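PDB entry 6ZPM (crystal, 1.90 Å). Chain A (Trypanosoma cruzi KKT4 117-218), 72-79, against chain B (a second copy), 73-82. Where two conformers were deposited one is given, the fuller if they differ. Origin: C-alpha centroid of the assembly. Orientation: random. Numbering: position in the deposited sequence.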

# COMPACT_ATOMS: atom_id res chain seq x y z
N LEU A 72 1.72 29.49 -1.97
CA LEU A 72 2.74 30.54 -2.07
C LEU A 72 2.84 31.07 -3.49
O LEU A 72 2.95 32.29 -3.70
CB LEU A 72 4.08 30.00 -1.59
CG LEU A 72 4.17 29.65 -0.10
CD1 LEU A 72 5.59 29.24 0.27
CD2 LEU A 72 3.71 30.82 0.76
N GLU A 73 2.79 30.18 -4.49
CA GLU A 73 2.89 30.62 -5.88
C GLU A 73 1.72 31.52 -6.26
O GLU A 73 1.89 32.48 -7.03
CB GLU A 73 2.95 29.41 -6.81
CG GLU A 73 3.05 29.75 -8.30
CD GLU A 73 3.15 28.51 -9.18
OE1 GLU A 73 3.68 28.62 -10.30
OE2 GLU A 73 2.70 27.43 -8.74
N LEU A 74 0.52 31.23 -5.75
CA LEU A 74 -0.63 32.09 -6.02
C LEU A 74 -0.42 33.49 -5.43
O LEU A 74 -0.79 34.49 -6.06
CB LEU A 74 -1.90 31.46 -5.45
CG LEU A 74 -2.44 30.22 -6.16
CD1 LEU A 74 -3.63 29.62 -5.41
CD2 LEU A 74 -2.82 30.55 -7.59
N ALA A 75 0.16 33.57 -4.23
CA ALA A 75 0.40 34.88 -3.62
C ALA A 75 1.45 35.66 -4.38
O ALA A 75 1.34 36.89 -4.52
CB ALA A 75 0.82 34.70 -2.16
N GLU A 76 2.47 34.97 -4.89
CA GLU A 76 3.49 35.66 -5.67
C GLU A 76 2.93 36.14 -7.01
O GLU A 76 3.34 37.20 -7.50
CB GLU A 76 4.69 34.75 -5.89
CG GLU A 76 5.65 34.74 -4.71
CD GLU A 76 6.50 36.00 -4.63
OE1 GLU A 76 7.73 35.88 -4.78
OE2 GLU A 76 5.95 37.10 -4.42
N ILE A 77 2.00 35.40 -7.60
CA ILE A 77 1.36 35.84 -8.83
C ILE A 77 0.55 37.11 -8.59
O ILE A 77 0.59 38.05 -9.38
CB ILE A 77 0.49 34.72 -9.42
CG1 ILE A 77 1.39 33.62 -9.99
CG2 ILE A 77 -0.45 35.26 -10.47
CD1 ILE A 77 0.70 32.29 -10.10
N GLU A 78 -0.20 37.14 -7.48
CA GLU A 78 -0.96 38.34 -7.14
C GLU A 78 -0.03 39.53 -6.90
O GLU A 78 -0.34 40.66 -7.30
CB GLU A 78 -1.82 38.09 -5.90
CG GLU A 78 -3.01 37.19 -6.16
CD GLU A 78 -3.77 37.60 -7.41
OE1 GLU A 78 -3.89 36.76 -8.33
OE2 GLU A 78 -4.25 38.75 -7.46
N ASN A 79 1.12 39.29 -6.26
CA ASN A 79 2.09 40.37 -6.03
C ASN A 79 2.59 40.95 -7.34
O ASN A 79 2.58 42.17 -7.54
CB ASN A 79 3.26 39.85 -5.20
CG ASN A 79 4.48 40.77 -5.27
OD1 ASN A 79 5.34 40.64 -6.15
ND2 ASN A 79 4.56 41.70 -4.33
N GLU B 73 -5.85 26.62 -12.93
CA GLU B 73 -6.08 27.81 -12.12
C GLU B 73 -5.06 28.88 -12.47
O GLU B 73 -5.41 30.04 -12.70
CB GLU B 73 -6.01 27.46 -10.63
CG GLU B 73 -6.32 28.63 -9.70
CD GLU B 73 -6.57 28.19 -8.27
OE1 GLU B 73 -6.20 27.04 -7.93
OE2 GLU B 73 -7.13 28.99 -7.49
N LEU B 74 -3.78 28.49 -12.56
CA LEU B 74 -2.74 29.42 -12.98
C LEU B 74 -3.02 29.98 -14.37
O LEU B 74 -2.87 31.18 -14.61
CB LEU B 74 -1.38 28.72 -12.96
CG LEU B 74 -0.85 28.26 -11.61
CD1 LEU B 74 0.64 27.96 -11.71
CD2 LEU B 74 -1.11 29.31 -10.54
N ALA B 75 -3.41 29.11 -15.31
CA ALA B 75 -3.68 29.59 -16.66
C ALA B 75 -4.89 30.51 -16.71
O ALA B 75 -4.90 31.49 -17.46
CB ALA B 75 -3.88 28.40 -17.61
N GLU B 76 -5.92 30.22 -15.91
CA GLU B 76 -7.08 31.10 -15.88
C GLU B 76 -6.73 32.45 -15.26
O GLU B 76 -7.13 33.50 -15.78
CB GLU B 76 -8.23 30.45 -15.12
CG GLU B 76 -9.45 31.35 -14.99
CD GLU B 76 -10.65 30.64 -14.42
OE1 GLU B 76 -10.49 29.54 -13.85
OE2 GLU B 76 -11.77 31.18 -14.56
N ILE B 77 -5.97 32.44 -14.17
CA ILE B 77 -5.54 33.69 -13.53
C ILE B 77 -4.71 34.53 -14.50
O ILE B 77 -4.92 35.74 -14.62
CB ILE B 77 -4.77 33.37 -12.24
CG1 ILE B 77 -5.73 32.83 -11.18
CG2 ILE B 77 -4.04 34.61 -11.73
CD1 ILE B 77 -5.05 32.17 -10.02
N GLU B 78 -3.77 33.89 -15.20
CA GLU B 78 -2.92 34.63 -16.13
C GLU B 78 -3.74 35.27 -17.25
O GLU B 78 -3.50 36.42 -17.63
CB GLU B 78 -1.86 33.70 -16.72
CG GLU B 78 -1.00 34.34 -17.80
CD GLU B 78 -0.16 33.32 -18.56
OE1 GLU B 78 -0.75 32.46 -19.25
OE2 GLU B 78 1.08 33.40 -18.46
N ASN B 79 -4.71 34.53 -17.79
CA ASN B 79 -5.56 35.09 -18.84
C ASN B 79 -6.36 36.28 -18.32
O ASN B 79 -6.44 37.31 -18.99
CB ASN B 79 -6.50 34.03 -19.41
CG ASN B 79 -7.43 34.61 -20.45
OD1 ASN B 79 -7.03 34.83 -21.59
ND2 ASN B 79 -8.68 34.87 -20.07
N ARG B 80 -6.95 36.14 -17.13
CA ARG B 80 -7.76 37.22 -16.58
C ARG B 80 -6.93 38.47 -16.31
O ARG B 80 -7.39 39.59 -16.54
CB ARG B 80 -8.46 36.75 -15.30
CG ARG B 80 -9.48 37.72 -14.74
CD ARG B 80 -10.23 37.12 -13.55
NE ARG B 80 -9.32 36.77 -12.46
CZ ARG B 80 -9.11 35.52 -12.04
NH1 ARG B 80 -9.74 34.51 -12.62
NH2 ARG B 80 -8.27 35.29 -11.04
N HIS B 81 -5.70 38.29 -15.83
CA HIS B 81 -4.82 39.43 -15.55
C HIS B 81 -4.37 40.13 -16.82
O HIS B 81 -4.31 41.36 -16.86
CB HIS B 81 -3.60 38.95 -14.75
CG HIS B 81 -3.89 38.67 -13.31
ND1 HIS B 81 -2.99 38.03 -12.49
CD2 HIS B 81 -4.98 38.93 -12.55
CE1 HIS B 81 -3.51 37.92 -11.28
NE2 HIS B 81 -4.72 38.46 -11.29
N GLU B 82 -4.04 39.37 -17.87
CA GLU B 82 -3.63 40.00 -19.13
C GLU B 82 -4.78 40.79 -19.74
O GLU B 82 -4.56 41.87 -20.30
CB GLU B 82 -3.13 38.94 -20.10
CG GLU B 82 -1.81 38.30 -19.70
CD GLU B 82 -0.68 39.31 -19.60
OE1 GLU B 82 -0.51 40.10 -20.55
OE2 GLU B 82 0.03 39.31 -18.57

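Both stretches are helical along their whole length, and each belongs to a helix that extends beyond it at both ends. The phi/psi pairs cluster tightly: phi lies between -71° at Leu A72 and -57° at Glu B73, and psi between -53° at Asn A79 and -34° at Glu A76. The i to i+4 hydrogen bonds are regular: Ile A77 N lies 3.0 Å from Glu A73 O, and His B81 N lies 2.9 Å from Ile B77 O. The N-to-C directions of the helices differ by 8°, so the two copies run nearly parallel, and their axes approach to 11.6 Å. At that spacing the backbones cannot touch, and the gap must be filled by side chains. The register is close to symmetric at the N-terminal end, where Leu A74 CA and Leu B74 CA are 7.7 Å apart. Further along, Ile A77 CA is 8.5 Å from Glu B78 CA but only marginally farther, 8.6 Å, from Ile B77 CA, so the register is little changed.

The apolar centre consists of residues 74 and 77 from each chain, three positions apart and therefore on roughly the same face of a helix. All four side chains have chi1 in the m well and chi2 in t. Their CA-to-CB bonds are not equivalent, however: those of Leu B74, Ile A77 and Ile B77 point toward the opposing stretch, whereas that of Leu A74 points sideways and only the end of the side chain comes nearer. The four residues make every cross-pairing. Leu A74 CD2 is 3.6 Å from Leu B74 CD2 and 3.7 Å from Ile B77 CD1, while Ile A77 CD1 is 3.5 Å from Leu B74 CD2. The two isoleucines meet through their CG2 atoms, with Ile A77 CG2 at 3.9 Å from Ile B77 CG2. These are van der Waals distances, and Leu B74, with 71 Å² covered, contributes the largest share of the 348 Å² buried between the stretches.

Acidic side chains border this cluster without forming polar links across it. Glu A73 is extended, with chi1 and chi2 both t, and its OE1 reaches to 3.4 Å from Leu B74 CD1; its OE2 is hydrogen-bonded elsewhere in the structure. The corresponding Glu B73 is also extended but stands slightly farther off, with OE2 4.1 Å from Leu A74 CD1.

A further contact involves His B81, which is buried and points its CA-to-CB bond toward chain A. Glu A78 starts sideways, but its m, m conformation brings OE1 to 3.2 Å from His B81 CE1. Both this oxygen and Ile A77 CG2, 4.1 Å from the same CE1, lie at the ring edge near its plane. The closest atom to the carboxylate is thus a ring carbon, and the contact does not qualify as a hydrogen bond. Glu B78, in the conformer given, has chi1 t and its CB lies 6.6 Å from Ile A77 CG2, the nearest approach of its side chain to the other stretch. With no hydrogen bond crossing between the stretches, the contact rests chiefly on apolar packing.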